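Local coordinates for protein JamJ (Lyngbya majuscula, PDB 5DOZ) that binds NADPH as the enoyl reductase of a polyketide synthase and probably takes part in forming a cyclopropane ring on its substrate, at residues E99-C105 / N119-P124; G168-I172 / L194-I199; P124-K128 / F299-E303. All coordinates share one frame. Numbering follows the deposited sequence.

Contact 1: residues E99-C105 / N119-P124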
# COMPACT_ATOMS: atom_id res chain seq x y z
N GLU A 99 -6.34 19.49 7.55
CA GLU A 99 -6.12 18.72 6.33
C GLU A 99 -5.36 17.46 6.67
O GLU A 99 -4.25 17.50 7.21
CB GLU A 99 -5.39 19.56 5.29
CG GLU A 99 -6.31 20.50 4.53
CD GLU A 99 -5.59 21.39 3.54
OE1 GLU A 99 -6.23 21.85 2.58
OE2 GLU A 99 -4.37 21.63 3.72
N VAL A 100 -5.99 16.32 6.37
CA VAL A 100 -5.54 15.04 6.89
C VAL A 100 -5.43 13.99 5.79
O VAL A 100 -6.09 14.09 4.75
CB VAL A 100 -6.47 14.52 8.02
CG1 VAL A 100 -6.45 15.46 9.22
CG2 VAL A 100 -7.90 14.33 7.53
N MET A 101 -4.57 13.01 6.03
CA MET A 101 -4.57 11.79 5.25
C MET A 101 -5.32 10.73 6.05
O MET A 101 -5.19 10.67 7.28
CB MET A 101 -3.13 11.34 4.97
CG MET A 101 -2.33 12.32 4.13
SD MET A 101 -0.57 11.94 4.15
CE MET A 101 -0.12 12.49 5.78
N VAL A 102 -6.13 9.93 5.36
CA VAL A 102 -6.80 8.81 5.99
C VAL A 102 -6.02 7.55 5.67
O VAL A 102 -5.53 7.39 4.56
CB VAL A 102 -8.26 8.65 5.51
CG1 VAL A 102 -8.94 7.52 6.28
CG2 VAL A 102 -9.05 9.94 5.67
N ILE A 103 -5.89 6.66 6.66
CA ILE A 103 -5.22 5.38 6.46
C ILE A 103 -6.03 4.27 7.13
O ILE A 103 -6.34 4.34 8.33
CB ILE A 103 -3.78 5.35 7.04
CG1 ILE A 103 -3.06 6.70 6.86
CG2 ILE A 103 -2.97 4.23 6.41
CD1 ILE A 103 -2.99 7.53 8.13
N GLY A 104 -6.40 3.26 6.35
CA GLY A 104 -6.92 2.02 6.89
C GLY A 104 -8.42 1.93 7.10
O GLY A 104 -8.89 1.07 7.84
N CYS A 105 -9.16 2.83 6.45
CA CYS A 105 -10.61 2.75 6.42
C CYS A 105 -11.02 1.77 5.31
O CYS A 105 -10.16 1.26 4.60
CB CYS A 105 -11.20 4.13 6.14
SG CYS A 105 -10.64 4.85 4.59
N ASN A 119 -7.07 6.75 12.83
CA ASN A 119 -6.90 6.49 11.40
C ASN A 119 -6.49 7.73 10.60
O ASN A 119 -6.46 7.70 9.37
CB ASN A 119 -8.18 5.85 10.84
CG ASN A 119 -8.36 4.42 11.31
OD1 ASN A 119 -8.71 4.17 12.47
ND2 ASN A 119 -8.13 3.47 10.42
N LEU A 120 -6.15 8.80 11.31
CA LEU A 120 -5.82 10.07 10.66
C LEU A 120 -4.42 10.56 11.02
O LEU A 120 -3.99 10.45 12.17
CB LEU A 120 -6.83 11.16 11.06
CG LEU A 120 -8.32 10.93 10.81
CD1 LEU A 120 -9.11 12.09 11.41
CD2 LEU A 120 -8.63 10.80 9.33
N VAL A 121 -3.72 11.11 10.04
CA VAL A 121 -2.47 11.81 10.31
C VAL A 121 -2.51 13.17 9.62
O VAL A 121 -3.30 13.37 8.68
CB VAL A 121 -1.21 11.00 9.88
CG1 VAL A 121 -1.09 9.72 10.69
CG2 VAL A 121 -1.22 10.69 8.39
N ALA A 122 -1.70 14.10 10.09
CA ALA A 122 -1.62 15.44 9.50
C ALA A 122 -0.97 15.38 8.13
O ALA A 122 0.03 14.68 7.94
CB ALA A 122 -0.84 16.38 10.42
N LYS A 123 -1.53 16.11 7.18
CA LYS A 123 -0.89 16.29 5.88
C LYS A 123 0.33 17.20 6.04
O LYS A 123 0.24 18.23 6.73
CB LYS A 123 -1.86 16.89 4.86
CG LYS A 123 -1.32 16.89 3.43
CD LYS A 123 -2.19 17.69 2.47
CE LYS A 123 -1.66 19.10 2.25
NZ LYS A 123 -1.90 20.00 3.41
N PRO A 124 1.46 16.82 5.42
CA PRO A 124 2.62 17.73 5.35
C PRO A 124 2.24 18.98 4.57
O PRO A 124 1.87 18.89 3.40
CB PRO A 124 3.66 16.91 4.58
CG PRO A 124 3.23 15.49 4.73
CD PRO A 124 1.74 15.53 4.76
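Neighbouring antiparallel strands are joined first by their backbones, and strands 99-103 and 120-122 follow this rule closely. M101 and V121 form the hydrogen-bonded pair, with M101 N to V121 O at 3.0 Å and V121 N to M101 O at 3.2 Å. The ladder runs on at both ends, through K123 N to E99 O at 3.1 Å and I103 N to N119 O at 3.0 Å. V100 with A122 and V102 with L120 are the non-hydrogen-bonded pairs, where CA-H...O contacts such as V102 CA to N119 O (3.6 Å) fill in.

Polar side chains secure the ends. N119 ND2 donates to I103 O at 2.9 Å, and at the exposed end E99 OE2 makes a salt bridge with K123 NZ at 3.0 Å.

Apolar contacts divide between the sheet's two faces. V102 CG2 meets L120 CD2 at 3.8 Å on one; on the other, M101 CE reaches V121 CG2 at 3.4 Å and P124 CD at 3.7 Å, and I103 CD1 lies 3.6 Å from V121 CG2.

The pair belongs to the mixed sheet of the GroES-like domain of medium-chain reductases. Strand 99-103 is also bonded to strand 79-87, V100 pairing with G82. L120 packs on V37 and V39 of strand 37-45, whereas M101 and V121 lie against W292 of helix 287-293.

Contact 2: residues G168-I172 / L194-I199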
# COMPACT_ATOMS: atom_id res chain seq x y z
N GLY A 168 6.05 -0.77 -3.98
CA GLY A 168 7.42 -0.97 -4.42
C GLY A 168 8.15 0.34 -4.62
O GLY A 168 9.33 0.45 -4.26
N GLN A 169 7.45 1.32 -5.17
CA GLN A 169 8.02 2.66 -5.37
C GLN A 169 8.38 3.35 -4.06
O GLN A 169 9.41 4.04 -3.99
CB GLN A 169 7.06 3.53 -6.20
CG GLN A 169 7.08 3.22 -7.69
CD GLN A 169 8.30 3.79 -8.37
OE1 GLN A 169 8.44 5.00 -8.48
NE2 GLN A 169 9.20 2.92 -8.83
N ALA A 170 7.55 3.18 -3.04
CA ALA A 170 7.85 3.76 -1.72
C ALA A 170 9.07 3.08 -1.10
O ALA A 170 9.98 3.74 -0.60
CB ALA A 170 6.65 3.67 -0.81
N ALA A 171 9.08 1.74 -1.16
CA ALA A 171 10.19 0.95 -0.65
C ALA A 171 11.52 1.34 -1.31
O ALA A 171 12.55 1.40 -0.64
CB ALA A 171 9.91 -0.54 -0.82
N ILE A 172 11.49 1.59 -2.62
CA ILE A 172 12.65 2.12 -3.34
C ILE A 172 13.16 3.38 -2.64
O ILE A 172 14.31 3.41 -2.20
CB ILE A 172 12.33 2.42 -4.82
CG1 ILE A 172 12.28 1.12 -5.63
CG2 ILE A 172 13.38 3.36 -5.43
CD1 ILE A 172 11.65 1.27 -7.00
N LEU A 194 12.74 2.98 -14.18
CA LEU A 194 13.32 2.57 -12.90
C LEU A 194 14.85 2.70 -12.89
O LEU A 194 15.45 3.07 -11.87
CB LEU A 194 12.86 1.17 -12.50
CG LEU A 194 11.54 1.11 -11.71
CD1 LEU A 194 10.33 1.40 -12.60
CD2 LEU A 194 11.38 -0.23 -11.01
N ARG A 195 15.48 2.41 -14.02
CA ARG A 195 16.90 2.67 -14.20
C ARG A 195 17.17 4.17 -14.03
O ARG A 195 18.11 4.57 -13.34
CB ARG A 195 17.36 2.17 -15.57
CG ARG A 195 18.72 1.50 -15.58
CD ARG A 195 18.69 0.18 -16.35
NE ARG A 195 17.98 0.29 -17.63
CZ ARG A 195 17.45 -0.73 -18.29
NH1 ARG A 195 17.52 -1.97 -17.80
NH2 ARG A 195 16.83 -0.52 -19.44
N GLU A 196 16.31 4.99 -14.64
CA GLU A 196 16.38 6.45 -14.56
C GLU A 196 15.98 7.03 -13.19
O GLU A 196 16.19 8.22 -12.94
CB GLU A 196 15.55 7.09 -15.68
CG GLU A 196 16.19 6.95 -17.06
CD GLU A 196 15.21 7.15 -18.21
OE1 GLU A 196 14.15 7.78 -18.01
OE2 GLU A 196 15.51 6.68 -19.33
N GLN A 197 15.40 6.20 -12.33
CA GLN A 197 15.06 6.63 -10.97
C GLN A 197 16.29 6.61 -10.04
O GLN A 197 16.29 7.27 -9.00
CB GLN A 197 13.92 5.79 -10.39
CG GLN A 197 12.53 6.26 -10.82
CD GLN A 197 11.38 5.47 -10.22
OE1 GLN A 197 11.59 4.48 -9.50
NE2 GLN A 197 10.16 5.91 -10.50
N GLY A 198 17.32 5.87 -10.44
CA GLY A 198 18.57 5.79 -9.69
C GLY A 198 18.91 4.38 -9.23
O GLY A 198 19.56 4.20 -8.20
N ILE A 199 18.48 3.39 -10.01
CA ILE A 199 18.64 1.98 -9.65
C ILE A 199 19.60 1.27 -10.60
O ILE A 199 19.35 1.19 -11.80
CB ILE A 199 17.28 1.24 -9.61
CG1 ILE A 199 16.27 2.01 -8.75
CG2 ILE A 199 17.46 -0.19 -9.12
CD1 ILE A 199 14.82 1.66 -9.03
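Q169 holds its carboxamide against that of Q197, and the two amides complete a reciprocal pair of hydrogen bonds: Q197 NE2 donates to Q169 OE1 at 2.8 Å, and Q169 NE2 to Q197 OE1 at 2.9 Å. The setting is the Rossmann-type nucleotide-binding domain, in which helix 166-177, strand 181-186 and helix 191-198 follow one another, the strand within the parallel sheet and the helices packed against it. The example illustrates how two helices can be joined by side chains without close backbone contact. Their local axes run nearly parallel, at 22°, but come no closer than 12.5 Å, so long side chains span the gap and bury only 190 Å².

Amides suit such a bridge, since each carries both a donor and an acceptor. The m,m rotamer of Q169 brings its end nearer to the other helix although its CA-to-CB bond points sideways. Q169 NE2 has a second acceptor in A163 O, which ties the pair to the loop before helix 166-177.

An apolar bridge lies alongside. The CA-to-CB bond of I172 points toward the second helix, and I172 CD1 lies 4.3 Å from L194 CD2; both side chains touch A163, and that of L194 is about 6 Å from the bound NADPH. I199 also rests on A184 of strand 181-186. The closest apolar approach between the segments joins I172 CD1 to I199 CD1, at 3.8 Å.

Contact 3: residues P124-K128 / F299-E303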
# COMPACT_ATOMS: atom_id res chain seq x y z
N PRO A 124 1.46 16.82 5.42
CA PRO A 124 2.62 17.73 5.35
C PRO A 124 2.24 18.98 4.57
O PRO A 124 1.87 18.89 3.40
CB PRO A 124 3.66 16.91 4.58
CG PRO A 124 3.23 15.49 4.73
CD PRO A 124 1.74 15.53 4.76
N ALA A 125 2.34 20.13 5.22
CA ALA A 125 1.81 21.40 4.69
C ALA A 125 2.46 21.86 3.39
O ALA A 125 1.83 22.57 2.61
CB ALA A 125 1.92 22.49 5.75
N ASN A 126 3.71 21.45 3.17
CA ASN A 126 4.43 21.80 1.94
C ASN A 126 3.98 21.01 0.70
O ASN A 126 4.39 21.32 -0.42
CB ASN A 126 5.94 21.64 2.15
CG ASN A 126 6.34 20.20 2.40
OD1 ASN A 126 5.86 19.56 3.35
ND2 ASN A 126 7.21 19.67 1.56
N LEU A 127 3.14 19.99 0.91
CA LEU A 127 2.64 19.16 -0.20
C LEU A 127 1.23 19.54 -0.63
O LEU A 127 0.46 20.11 0.16
CB LEU A 127 2.66 17.67 0.19
CG LEU A 127 4.01 16.99 0.38
CD1 LEU A 127 3.81 15.59 0.93
CD2 LEU A 127 4.80 16.93 -0.92
N LYS A 128 0.89 19.23 -1.88
CA LYS A 128 -0.47 19.36 -2.38
C LYS A 128 -1.29 18.16 -1.93
O LYS A 128 -0.73 17.08 -1.70
CB LYS A 128 -0.47 19.43 -3.91
CG LYS A 128 0.10 20.70 -4.51
CD LYS A 128 -0.04 20.68 -6.03
CE LYS A 128 0.31 22.03 -6.65
NZ LYS A 128 1.79 22.25 -6.73
N PHE A 299 9.55 14.06 4.67
CA PHE A 299 8.73 14.73 3.65
C PHE A 299 8.81 16.25 3.79
O PHE A 299 8.78 16.97 2.79
CB PHE A 299 7.27 14.25 3.69
CG PHE A 299 7.06 12.86 3.15
CD1 PHE A 299 7.07 12.62 1.77
CD2 PHE A 299 6.84 11.78 4.01
CE1 PHE A 299 6.89 11.33 1.27
CE2 PHE A 299 6.65 10.50 3.51
CZ PHE A 299 6.67 10.27 2.14
N GLU A 300 8.91 16.71 5.03
CA GLU A 300 9.08 18.14 5.33
C GLU A 300 10.40 18.68 4.78
O GLU A 300 10.44 19.76 4.19
CB GLU A 300 8.97 18.39 6.83
CG GLU A 300 7.53 18.45 7.34
CD GLU A 300 7.42 18.54 8.86
OE1 GLU A 300 8.46 18.64 9.54
OE2 GLU A 300 6.28 18.52 9.37
N ASN A 301 11.48 17.92 4.98
CA ASN A 301 12.81 18.30 4.52
C ASN A 301 13.09 17.86 3.08
O ASN A 301 14.23 17.93 2.62
CB ASN A 301 13.87 17.75 5.47
CG ASN A 301 13.62 18.13 6.92
OD1 ASN A 301 12.71 18.91 7.23
ND2 ASN A 301 14.41 17.57 7.82
N LYS A 302 12.04 17.42 2.39
CA LYS A 302 12.08 16.94 1.00
C LYS A 302 13.16 15.89 0.73
O LYS A 302 13.80 15.87 -0.32
CB LYS A 302 12.17 18.11 0.01
CG LYS A 302 10.88 18.92 -0.09
CD LYS A 302 10.97 20.00 -1.17
CE LYS A 302 9.59 20.56 -1.47
NZ LYS A 302 9.59 21.63 -2.51
N GLU A 303 13.35 15.01 1.71
CA GLU A 303 14.25 13.87 1.60
C GLU A 303 13.48 12.68 1.02
O GLU A 303 14.03 11.87 0.27
CB GLU A 303 14.88 13.55 2.96
CG GLU A 303 15.73 14.70 3.50
CD GLU A 303 16.09 14.59 4.98
OE1 GLU A 303 15.20 14.37 5.82
OE2 GLU A 303 17.29 14.75 5.30
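P124 begins the segment as the first residue of a type I beta turn, closed by L127 N donating to P124 O at 3.0 Å. Its ring faces the end of helix 296-300, with P124 CG lying 4.4 Å from F299 CB in a loose apolar contact. The turn then carries the chain past A125 to N126, whose CA-to-CB bond points toward the helix end. N126 ND2 donates to F299 O at 3.4 Å, a weak hydrogen bond to a carbonyl in the last turn of the helix. N126 OD1 also stands 4.0 Å from E300 CA, and N126 ND2 4.0 Å from K302 CE.

L127 closes the turn and reaches the F299 ring, with L127 CD1 at 4.5 Å from F299 CD1. Both side chains also meet I135, and F299 makes an edge-to-face contact with F139, so the buried flank of this contact continues into the interior. K128 takes the N-cap position of helix 129-132, out of reach of 299-303.

The general lesson is that a compact turn can dock on a helix terminus: the loop between strand 120-122 and helix 129-132 meets the C-terminal end of helix 296-300, some 170 residues later. That terminus is a Schellman motif: K302, with positive phi, is its C-prime residue, E303 N reaches back to the carbonyl O of the residue before F299, and F299 O, which accepts a weak bond from K302 N, also accepts the weak bond from N126 ND2.

In the fold
Together the contacts illustrate how chemistry follows location. Contacts 1 and 2 are buried, in the GroES-like sheet and the Rossmann-type domain respectively, with centres 25 Å apart; contact 3 is partly exposed. Backbone pairing dominates contact 1, whereas the separated helices of contact 2 depend wholly on side chains and contact 3 on one weak bond and sparse apolar touches. Contacts 1 and 3 share P124, where the chain leaves the strand for the turn, and K123 CE packs 4.3 Å from K128 C. Contact 3 spans 170 intervening residues, and contact 2 is nested within that loop, its nearest atoms about 7 Å from those of contact 3.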